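Local coordinates for BluB-like flavoprotein (Clostridium difficile 630, PDB 3EO8), which binds flavin mononucleotide as a dimeric nitroreductase-family flavoprotein and probably acts as an oxidoreductase, at residues A[36-41]-A[142-147]; A[148-153]-A[160-165]; A[29-34]-A[48-53]. All coordinates share one frame; numbering follows the deposited sequence. Where two conformers were deposited one is given.

Contact 1: residues A[36-41]-A[142-147]; sequences AAPSGK and LGAAIE. With FMN (flavin mononucleotide), chain K; ACT (acetate ion), chain H.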
loop_
_atom_site.group_PDB
_atom_site.type_symbol
_atom_site.label_atom_id
_atom_site.label_comp_id
_atom_site.label_asym_id
_atom_site.label_seq_id
_atom_site.Cartn_x
_atom_site.Cartn_y
_atom_site.Cartn_z
ATOM N N ALA A 36 12.525 1.820 5.537
ATOM C CA ALA A 36 13.139 2.437 4.370
ATOM C C ALA A 36 12.172 2.627 3.195
ATOM O O ALA A 36 12.564 3.190 2.179
ATOM C CB ALA A 36 14.339 1.611 3.923
ATOM N N ALA A 37 10.927 2.150 3.319
ATOM C CA ALA A 37 9.927 2.272 2.263
ATOM C C ALA A 37 9.602 3.727 2.004
ATOM O O ALA A 37 9.671 4.549 2.924
ATOM C CB ALA A 37 8.647 1.532 2.660
ATOM N N PRO A 38 9.187 4.047 0.768
ATOM C CA PRO A 38 8.770 5.403 0.484
ATOM C C PRO A 38 7.445 5.640 1.179
ATOM O O PRO A 38 6.740 4.669 1.502
ATOM C CB PRO A 38 8.605 5.413 -1.035
ATOM C CG PRO A 38 8.245 3.947 -1.387
ATOM C CD PRO A 38 9.029 3.139 -0.387
ATOM N N SER A 39 7.141 6.895 1.450
ATOM C CA SER A 39 5.870 7.259 2.015
ATOM C C SER A 39 5.529 8.691 1.692
ATOM O O SER A 39 6.416 9.510 1.512
ATOM C CB SER A 39 5.881 7.031 3.535
ATOM O OG SER A 39 6.783 7.903 4.185
ATOM N N GLY A 40 4.236 9.004 1.659
ATOM C CA GLY A 40 3.790 10.343 1.291
ATOM C C GLY A 40 4.388 11.386 2.211
ATOM O O GLY A 40 4.220 11.315 3.424
ATOM N N LYS A 41 5.112 12.344 1.628
ATOM C CA LYS A 41 5.744 13.429 2.382
ATOM C C LYS A 41 6.586 12.888 3.558
ATOM O O LYS A 41 6.715 13.524 4.604
ATOM C CB LYS A 41 4.669 14.432 2.833
ATOM C CG LYS A 41 4.151 15.287 1.687
ATOM C CD LYS A 41 3.131 16.331 2.110
ATOM C CE LYS A 41 2.429 16.945 0.877
ATOM N NZ LYS A 41 1.440 18.044 1.237
ATOM N N LEU A 142 1.793 2.469 3.594
ATOM C CA LEU A 142 1.856 1.323 4.520
ATOM C C LEU A 142 2.157 0.008 3.792
ATOM O O LEU A 142 3.010 -0.801 4.227
ATOM C CB LEU A 142 0.547 1.195 5.303
ATOM C CG LEU A 142 0.565 0.132 6.402
ATOM C CD1 LEU A 142 1.619 0.508 7.478
ATOM C CD2 LEU A 142 -0.800 -0.041 7.045
ATOM N N GLY A 143 1.498 -0.191 2.646
ATOM C CA GLY A 143 1.753 -1.375 1.825
ATOM C C GLY A 143 3.180 -1.494 1.354
ATOM O O GLY A 143 3.771 -2.605 1.347
ATOM N N ALA A 144 3.770 -0.366 0.976
ATOM C CA ALA A 144 5.183 -0.348 0.597
ATOM C C ALA A 144 6.063 -0.833 1.756
ATOM O O ALA A 144 6.951 -1.681 1.572
ATOM C CB ALA A 144 5.592 1.047 0.126
ATOM N N ALA A 145 5.810 -0.331 2.971
ATOM C CA ALA A 145 6.579 -0.782 4.154
ATOM C C ALA A 145 6.400 -2.264 4.451
ATOM O O ALA A 145 7.365 -3.006 4.706
ATOM C CB ALA A 145 6.200 0.068 5.386
ATOM N N ILE A 146 5.153 -2.709 4.424
ATOM C CA ILE A 146 4.862 -4.121 4.775
ATOM C C ILE A 146 5.398 -5.056 3.691
ATOM O O ILE A 146 5.926 -6.152 3.989
ATOM C CB ILE A 146 3.350 -4.342 5.055
ATOM C CG1 ILE A 146 2.883 -3.591 6.313
ATOM C CG2 ILE A 146 3.039 -5.820 5.190
ATOM C CD1 ILE A 146 1.353 -3.521 6.466
ATOM N N GLU A 147 5.420 -4.602 2.440
ATOM C CA GLU A 147 6.088 -5.405 1.392
ATOM C C GLU A 147 7.592 -5.516 1.591
ATOM O O GLU A 147 8.116 -6.599 1.449
ATOM C CB GLU A 147 5.690 -4.927 -0.003
ATOM C CG GLU A 147 6.242 -5.762 -1.154
ATOM C CD GLU A 147 5.611 -7.152 -1.312
ATOM O OE1 GLU A 147 4.770 -7.545 -0.480
ATOM O OE2 GLU A 147 5.993 -7.855 -2.306
HETATM N N1 FMN K . 7.137 12.420 -4.127
HETATM C C2 FMN K . 6.898 13.542 -4.885
HETATM O O2 FMN K . 7.836 14.291 -5.183
HETATM N N3 FMN K . 5.618 13.840 -5.311
HETATM C C4 FMN K . 4.548 13.032 -4.979
HETATM O O4 FMN K . 3.445 13.269 -5.479
HETATM C C4A FMN K . 4.764 11.911 -4.185
HETATM N N5 FMN K . 3.743 11.060 -3.807
HETATM C C5A FMN K . 3.975 9.927 -3.068
HETATM C C6 FMN K . 2.936 9.039 -2.753
HETATM C C7 FMN K . 3.179 7.905 -1.984
HETATM C C7M FMN K . 2.086 6.869 -1.921
HETATM C C8 FMN K . 4.479 7.584 -1.615
HETATM C C8M FMN K . 4.830 6.169 -1.168
HETATM C C9 FMN K . 5.525 8.466 -1.939
HETATM C C9A FMN K . 5.292 9.613 -2.685
HETATM N N10 FMN K . 6.302 10.494 -2.993
HETATM C C10 FMN K . 6.069 11.604 -3.783
HETATM C "C1'" FMN K . 7.706 10.276 -2.499
HETATM C "C2'" FMN K . 7.963 10.732 -1.055
HETATM O "O2'" FMN K . 8.034 12.182 -0.962
HETATM C "C3'" FMN K . 9.276 10.103 -0.535
HETATM O "O3'" FMN K . 9.170 8.692 -0.518
HETATM C "C4'" FMN K . 9.660 10.558 0.884
HETATM O "O4'" FMN K . 9.867 11.943 0.983
HETATM C "C5'" FMN K . 10.970 9.920 1.319
HETATM O "O5'" FMN K . 12.015 10.216 0.428
HETATM P P FMN K . 12.793 8.987 -0.287
HETATM O O1P FMN K . 13.860 9.553 -1.195
HETATM O O2P FMN K . 11.741 8.213 -1.049
HETATM O O3P FMN K . 13.440 8.125 0.761
HETATM C C ACT H . 5.203 13.943 -1.412
HETATM O O ACT H . 4.814 12.837 -1.062
HETATM O OXT ACT H . 6.373 14.150 -1.143
HETATM C CH3 ACT H . 4.329 14.934 -2.106
#
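Ala-37 lies so close to the helix that its methyl meets the helix backbone before any side chain: Ala-37 CB is 3.4 Å from Ala-145 CA, tighter than carbon atoms usually pack, and it also touches Ala-145 N. The methyls of Ala-144 and Ala-145 follow just behind, with Ala-37 CB 4.0 Å from Ala-144 CB. Such an approach suits alanine on both partners, because its single methyl lets loop and helix backbone come this close. Pro-38 extends the patch, resting CD of its ring 4.1 Å from Ala-144 CB. Its carbonyl oxygen is buried against that methyl and has no polar partner in the model. This is the flavin-binding loop of the nitroreductase fold, running from helix 24-35 to strand 47-51 across the long central helix 137-155, at the dimer interface. There the FMN is held by both subunits: Ser-13, Arg-15 and Lys-208 of the second subunit bind the same FMN. From the loop, Pro-38 puts CB 3.4 Å from the ribityl O3', and Ser-39 N gives that O3' a weak, long hydrogen bond of 3.3 Å. Within the chain Ser-39 OG takes the amide of Gln-44, while Gly-40 N is bonded to Ser-141 OG on the helix. Lys-41 N donates a hydrogen bond to the O atom of an acetate ion, 2.8 Å away and probably from the crystallisation liquor.

Contact 2: residues A[148-153]-A[160-165]; sequences NFTLSA and SCWLTS. With FMN (flavin mononucleotide), chain G.
Thr-150 turns OG1 beside its own backbone N (chi1 -65°), and Ser-160 holds OG between its backbone N and carbonyl carbon (chi1 70°), which sets the two hydroxyls facing each other across the gap between helix and strand. At 4.0 Å, Thr-150 OG1 and Ser-160 OG do not bond directly; two waters fill the role. One donates to Thr-150 O and lies 2.8 Å from Ser-160 OG; the other donates to Thr-150 OG1 and is hydrogen-bonded to the same serine oxygen. Thr-150 OG1 is also hydrogen-bonded to Ile-146 O one turn back on the helix, as threonine in a helix can be, so OG1 has a carbonyl partner and a water partner, which favours this rotamer. Serine suits its place on strand 159-163, since its one hydroxyl serves both waters that link the strand to helix 137-155.

Further along the strand, Trp-162 approaches Thr-150 obliquely, with CE3 4.3 Å from OG1. One face of its indole carries the dimethylbenzene end of the flavin, whose C8M methyl sits 3.8 Å above the ring plane and over its centre. Gln-140 of the second subunit takes up the indole NE1. Beyond the strand the backbone reads the flavin's polar edge: Thr-164 N donates to N5 at 3.2 Å and Ser-165 N to O4 at 3.0 Å. Amide donors at N5 and O4 would be expected to draw electron density toward that edge of the isoalloxazine and so to favour the reduced flavin, in keeping with the probable oxidoreductase role.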
loop_
_atom_site.group_PDB
_atom_site.type_symbol
_atom_site.label_atom_id
_atom_site.label_comp_id
_atom_site.label_asym_id
_atom_site.label_seq_id
_atom_site.Cartn_x
_atom_site.Cartn_y
_atom_site.Cartn_z
ATOM N N ASN A 148 8.263 -4.432 1.994
ATOM C CA ASN A 148 9.686 -4.474 2.310
ATOM C C ASN A 148 9.983 -5.460 3.457
ATOM O O ASN A 148 10.953 -6.220 3.411
ATOM C CB ASN A 148 10.179 -3.061 2.691
ATOM C CG ASN A 148 10.545 -2.189 1.490
ATOM O OD1 ASN A 148 10.198 -2.480 0.350
ATOM N ND2 ASN A 148 11.244 -1.082 1.770
ATOM N N PHE A 149 9.134 -5.446 4.477
ATOM C CA PHE A 149 9.198 -6.390 5.601
ATOM C C PHE A 149 9.044 -7.817 5.062
ATOM O O PHE A 149 9.864 -8.693 5.351
ATOM C CB PHE A 149 8.064 -6.108 6.582
ATOM C CG PHE A 149 8.129 -6.885 7.869
ATOM C CD1 PHE A 149 7.839 -8.246 7.908
ATOM C CD2 PHE A 149 8.388 -6.224 9.078
ATOM C CE1 PHE A 149 7.881 -8.959 9.118
ATOM C CE2 PHE A 149 8.424 -6.936 10.269
ATOM C CZ PHE A 149 8.177 -8.294 10.282
ATOM N N THR A 150 7.995 -8.027 4.286
ATOM C CA THR A 150 7.665 -9.338 3.702
ATOM C C THR A 150 8.825 -9.962 2.922
ATOM O O THR A 150 9.192 -11.141 3.108
ATOM C CB THR A 150 6.449 -9.170 2.785
ATOM O OG1 THR A 150 5.329 -8.794 3.593
ATOM C CG2 THR A 150 6.127 -10.464 2.013
ATOM N N LEU A 151 9.417 -9.165 2.045
ATOM C CA LEU A 151 10.502 -9.651 1.224
ATOM C C LEU A 151 11.730 -9.947 2.079
ATOM O O LEU A 151 12.471 -10.916 1.834
ATOM C CB LEU A 151 10.810 -8.642 0.107
ATOM C CG LEU A 151 9.684 -8.388 -0.911
ATOM C CD1 LEU A 151 10.152 -7.385 -1.914
ATOM C CD2 LEU A 151 9.207 -9.729 -1.618
ATOM N N SER A 152 11.953 -9.113 3.088
ATOM C CA SER A 152 13.103 -9.269 3.970
ATOM C C SER A 152 12.992 -10.525 4.810
ATOM O O SER A 152 13.977 -11.237 5.006
ATOM C CB SER A 152 13.242 -8.028 4.855
ATOM O OG SER A 152 13.425 -6.886 4.036
ATOM N N ALA A 153 11.787 -10.790 5.293
ATOM C CA ALA A 153 11.498 -12.051 6.003
ATOM C C ALA A 153 11.924 -13.242 5.162
ATOM O O ALA A 153 12.616 -14.135 5.653
ATOM C CB ALA A 153 10.003 -12.158 6.353
ATOM N N SER A 160 5.684 -15.219 5.678
ATOM C CA SER A 160 4.635 -14.582 6.423
ATOM C C SER A 160 3.334 -14.532 5.621
ATOM O O SER A 160 3.307 -14.786 4.415
ATOM C CB SER A 160 5.074 -13.133 6.782
ATOM O OG SER A 160 5.110 -12.286 5.627
ATOM N N CYS A 161 2.266 -14.173 6.305
ATOM C CA CYS A 161 1.029 -13.828 5.647
ATOM C C CYS A 161 0.646 -12.507 6.216
ATOM O O CYS A 161 0.761 -12.285 7.414
ATOM C CB CYS A 161 -0.081 -14.842 5.915
ATOM S SG CYS A 161 -1.624 -14.635 4.940
ATOM N N TRP A 162 0.182 -11.655 5.320
ATOM C CA TRP A 162 -0.357 -10.334 5.608
ATOM C C TRP A 162 -1.845 -10.481 5.902
ATOM O O TRP A 162 -2.520 -11.196 5.190
ATOM C CB TRP A 162 -0.149 -9.559 4.322
ATOM C CG TRP A 162 -0.251 -8.067 4.295
ATOM C CD1 TRP A 162 -1.103 -7.256 4.989
ATOM C CD2 TRP A 162 0.444 -7.229 3.379
ATOM N NE1 TRP A 162 -0.910 -5.953 4.605
ATOM C CE2 TRP A 162 0.029 -5.914 3.610
ATOM C CE3 TRP A 162 1.423 -7.468 2.412
ATOM C CZ2 TRP A 162 0.548 -4.830 2.898
ATOM C CZ3 TRP A 162 1.951 -6.390 1.713
ATOM C CH2 TRP A 162 1.495 -5.085 1.955
ATOM N N LEU A 163 -2.343 -9.852 6.963
ATOM C CA LEU A 163 -3.760 -9.938 7.305
ATOM C C LEU A 163 -4.403 -8.600 7.513
ATOM O O LEU A 163 -3.915 -7.767 8.266
ATOM C CB LEU A 163 -3.957 -10.747 8.577
ATOM C CG LEU A 163 -3.525 -12.232 8.549
ATOM C CD1 LEU A 163 -2.051 -12.467 8.876
ATOM C CD2 LEU A 163 -4.434 -13.055 9.498
ATOM N N THR A 164 -5.553 -8.412 6.892
ATOM C CA THR A 164 -6.431 -7.299 7.257
ATOM C C THR A 164 -7.828 -7.799 7.588
ATOM O O THR A 164 -8.702 -7.002 7.961
ATOM C CB THR A 164 -6.481 -6.199 6.171
ATOM O OG1 THR A 164 -6.870 -6.750 4.914
ATOM C CG2 THR A 164 -5.125 -5.477 6.072
ATOM N N SER A 165 -8.070 -9.103 7.491
ATOM C CA SER A 165 -9.430 -9.635 7.655
ATOM C C SER A 165 -9.929 -9.520 9.098
ATOM O O SER A 165 -11.102 -9.636 9.345
ATOM C CB SER A 165 -9.545 -11.091 7.187
ATOM O OG SER A 165 -8.684 -11.940 7.900
HETATM N N1 FMN G . -4.570 -13.591 3.524
HETATM C C2 FMN G . -5.284 -14.179 4.540
HETATM O O2 FMN G . -5.325 -15.407 4.695
HETATM N N3 FMN G . -5.965 -13.393 5.430
HETATM C C4 FMN G . -6.017 -12.035 5.321
HETATM O O4 FMN G . -6.643 -11.370 6.177
HETATM C C4A FMN G . -5.298 -11.432 4.296
HETATM N N5 FMN G . -5.293 -10.055 4.178
HETATM C C5A FMN G . -4.551 -9.446 3.188
HETATM C C6 FMN G . -4.546 -8.064 3.126
HETATM C C7 FMN G . -3.799 -7.431 2.149
HETATM C C7M FMN G . -3.505 -5.983 2.363
HETATM C C8 FMN G . -3.037 -8.193 1.255
HETATM C C8M FMN G . -1.937 -7.531 0.473
HETATM C C9 FMN G . -3.045 -9.577 1.335
HETATM C C9A FMN G . -3.795 -10.221 2.306
HETATM N N10 FMN G . -3.853 -11.611 2.394
HETATM C C10 FMN G . -4.555 -12.211 3.419
HETATM C "C1'" FMN G . -3.139 -12.502 1.412
HETATM C "C2'" FMN G . -3.887 -12.658 0.088
HETATM O "O2'" FMN G . -4.995 -13.536 0.247
HETATM C "C3'" FMN G . -2.926 -13.228 -0.947
HETATM O "O3'" FMN G . -1.867 -12.297 -1.141
HETATM C "C4'" FMN G . -3.548 -13.596 -2.291
HETATM O "O4'" FMN G . -4.530 -14.607 -2.145
HETATM C "C5'" FMN G . -2.439 -14.086 -3.229
HETATM O "O5'" FMN G . -1.854 -15.252 -2.678
HETATM P P FMN G . -0.242 -15.322 -2.530
HETATM O O1P FMN G . 0.139 -16.651 -1.947
HETATM O O2P FMN G . 0.115 -14.189 -1.580
HETATM O O3P FMN G . 0.464 -15.073 -3.856
HETATM O O HOH W 1 7.271 -13.079 4.045
HETATM O O HOH W 2 3.390 -11.073 3.912
#

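Contact 3: residues A[29-34]-A[48-53]; sequences KMIKAA and FVVIKR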
loop_
_atom_site.group_PDB
_atom_site.type_symbol
_atom_site.label_atom_id
_atom_site.label_comp_id
_atom_site.label_asym_id
_atom_site.label_seq_id
_atom_site.Cartn_x
_atom_site.Cartn_y
_atom_site.Cartn_z
ATOM N N LYS A 29 15.874 -6.561 11.570
ATOM C CA LYS A 29 16.302 -6.329 10.189
ATOM C C LYS A 29 15.095 -6.132 9.274
ATOM O O LYS A 29 15.128 -5.277 8.395
ATOM C CB LYS A 29 17.170 -7.493 9.664
ATOM C CG LYS A 29 18.545 -7.560 10.280
ATOM C CD LYS A 29 19.264 -8.849 9.849
ATOM C CE LYS A 29 20.564 -9.087 10.618
HETATM N N MSE A 30 14.030 -6.918 9.471
HETATM C CA MSE A 30 12.798 -6.755 8.670
HETATM C C MSE A 30 12.174 -5.385 8.853
HETATM O O MSE A 30 11.693 -4.754 7.896
HETATM C CB MSE A 30 11.776 -7.843 9.008
HETATM C CG MSE A 30 12.271 -9.259 8.805
HETATM SE SE MSE A 30 11.092 -10.586 9.610
HETATM C CE MSE A 30 12.511 -11.926 9.939
ATOM N N ILE A 31 12.162 -4.915 10.094
ATOM C CA ILE A 31 11.519 -3.646 10.419
ATOM C C ILE A 31 12.390 -2.501 9.883
ATOM O O ILE A 31 11.881 -1.499 9.400
ATOM C CB ILE A 31 11.359 -3.534 11.952
ATOM C CG1 ILE A 31 10.347 -4.585 12.443
ATOM C CG2 ILE A 31 10.888 -2.156 12.371
ATOM C CD1 ILE A 31 10.393 -4.780 13.983
ATOM N N LYS A 32 13.699 -2.672 9.932
ATOM C CA LYS A 32 14.592 -1.646 9.369
ATOM C C LYS A 32 14.321 -1.499 7.876
ATOM O O LYS A 32 14.250 -0.408 7.357
ATOM C CB LYS A 32 16.041 -2.004 9.613
ATOM C CG LYS A 32 17.009 -0.876 9.224
ATOM C CD LYS A 32 18.444 -1.288 9.441
ATOM C CE LYS A 32 19.398 -0.226 8.926
ATOM N NZ LYS A 32 19.325 0.953 9.819
ATOM N N ALA A 33 14.137 -2.621 7.194
ATOM C CA ALA A 33 13.825 -2.592 5.768
ATOM C C ALA A 33 12.467 -1.939 5.521
ATOM O O ALA A 33 12.326 -1.139 4.603
ATOM C CB ALA A 33 13.841 -3.990 5.206
ATOM N N ALA A 34 11.462 -2.307 6.312
ATOM C CA ALA A 34 10.139 -1.687 6.228
ATOM C C ALA A 34 10.218 -0.163 6.330
ATOM O O ALA A 34 9.544 0.580 5.594
ATOM C CB ALA A 34 9.226 -2.238 7.360
ATOM N N PHE A 48 5.553 -1.084 14.247
ATOM C CA PHE A 48 5.446 -2.530 14.286
ATOM C C PHE A 48 5.534 -3.035 15.727
ATOM O O PHE A 48 6.577 -2.873 16.371
ATOM C CB PHE A 48 6.577 -3.171 13.445
ATOM C CG PHE A 48 6.505 -2.808 11.994
ATOM C CD1 PHE A 48 6.952 -1.564 11.548
ATOM C CD2 PHE A 48 5.949 -3.683 11.076
ATOM C CE1 PHE A 48 6.826 -1.204 10.210
ATOM C CE2 PHE A 48 5.829 -3.336 9.741
ATOM C CZ PHE A 48 6.261 -2.097 9.303
ATOM N N VAL A 49 4.465 -3.680 16.198
ATOM C CA VAL A 49 4.416 -4.264 17.529
ATOM C C VAL A 49 4.639 -5.751 17.422
ATOM O O VAL A 49 3.835 -6.460 16.846
ATOM C CB VAL A 49 3.067 -3.974 18.224
ATOM C CG1 VAL A 49 3.027 -4.578 19.634
ATOM C CG2 VAL A 49 2.830 -2.478 18.276
ATOM N N VAL A 50 5.765 -6.225 17.949
ATOM C CA VAL A 50 6.155 -7.610 17.769
ATOM C C VAL A 50 5.788 -8.473 18.978
ATOM O O VAL A 50 6.243 -8.217 20.101
ATOM C CB VAL A 50 7.667 -7.684 17.567
ATOM C CG1 VAL A 50 8.085 -9.138 17.371
ATOM C CG2 VAL A 50 8.068 -6.858 16.351
ATOM N N ILE A 51 4.965 -9.495 18.757
ATOM C CA ILE A 51 4.470 -10.319 19.840
ATOM C C ILE A 51 4.870 -11.758 19.667
ATOM O O ILE A 51 4.629 -12.347 18.624
ATOM C CB ILE A 51 2.925 -10.253 19.918
ATOM C CG1 ILE A 51 2.474 -8.839 20.187
ATOM C CG2 ILE A 51 2.385 -11.160 21.036
ATOM C CD1 ILE A 51 1.012 -8.599 19.839
ATOM N N LYS A 52 5.479 -12.319 20.718
ATOM C CA LYS A 52 5.728 -13.746 20.827
ATOM C C LYS A 52 4.977 -14.368 22.012
ATOM O O LYS A 52 4.951 -15.600 22.152
ATOM C CB LYS A 52 7.237 -14.012 20.955
ATOM C CG LYS A 52 8.032 -13.797 19.667
ATOM C CD LYS A 52 9.536 -13.933 19.922
ATOM C CE LYS A 52 10.378 -13.612 18.709
ATOM N NZ LYS A 52 11.808 -13.882 19.037
ATOM N N ARG A 53 4.347 -13.532 22.831
ATOM C CA ARG A 53 3.690 -14.023 24.044
ATOM C C ARG A 53 2.412 -14.769 23.665
ATOM O O ARG A 53 1.476 -14.192 23.142
ATOM C CB ARG A 53 3.392 -12.861 25.005
ATOM C CG ARG A 53 3.114 -13.304 26.428
ATOM C CD ARG A 53 2.404 -12.224 27.240
ATOM N NE ARG A 53 3.233 -11.046 27.471
ATOM C CZ ARG A 53 2.775 -9.817 27.702
ATOM N NH1 ARG A 53 1.473 -9.552 27.695
ATOM N NH2 ARG A 53 3.630 -8.835 27.914
#
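Ile-31 and Ala-34, one turn apart on helix 24-35, meet Phe-48 and Val-50, which alternate with Val-49 on strand 47-51 and so share its helix-facing side. All the contacts between the two segments are apolar. Against the phenyl ring, Ala-34 CB touches the far end at 3.5 Å from Phe-48 CZ, while Ile-31 CG2 lies 4.1 Å from Phe-48 CD1. Both methyl groups approach the ring obliquely. Phe-48 sets CG beside its backbone N (chi1 -63°), which carries the ring along the helix to Ala-34, whose single methyl meets its far end; the side chains of Ile-31 and Phe-48 run past one another with opposite headings. Helix segment 29-34 and strand segment 48-51 run nearly antiparallel, at 165°, with their axes 10.7 Å apart, as befits a helix laid on one face of the antiparallel sheet of this nitroreductase-family fold. Strand 47-51 is the outermost within the chain, yet the sheet runs on through a parallel strand of the second subunit.

The aliphatic contact with the strand is that of Ile-31 with Val-50. Ile-31 CD1 lies 3.9 Å from Val-50 CG2, its longer chain reaching a strand residue that Ala-34 does not touch. Val-106 of the neighbouring strand packs on Phe-48 as well.

In the fold
All three contacts are buried, and all lie near the second subunit. Contacts 1 and 2 use successive parts of helix 137-155, while contact 3 sets helix 24-35 against the sheet that contact 2 also reaches, through a different strand. Their chemistry follows their place: contact 3 is wholly hydrocarbon, contact 1 pairs alanine packing with a loop that lines the FMN pocket, and contact 2 is bridged by water. The first two border different FMN molecules. They join where Ile-146 packs on Trp-162; Ala-34 meets the carbonyl of Ala-145, tying contact 3 to contact 1, and Asn-148 probably hydrogen-bonds Ala-33 O, tying it to contact 2.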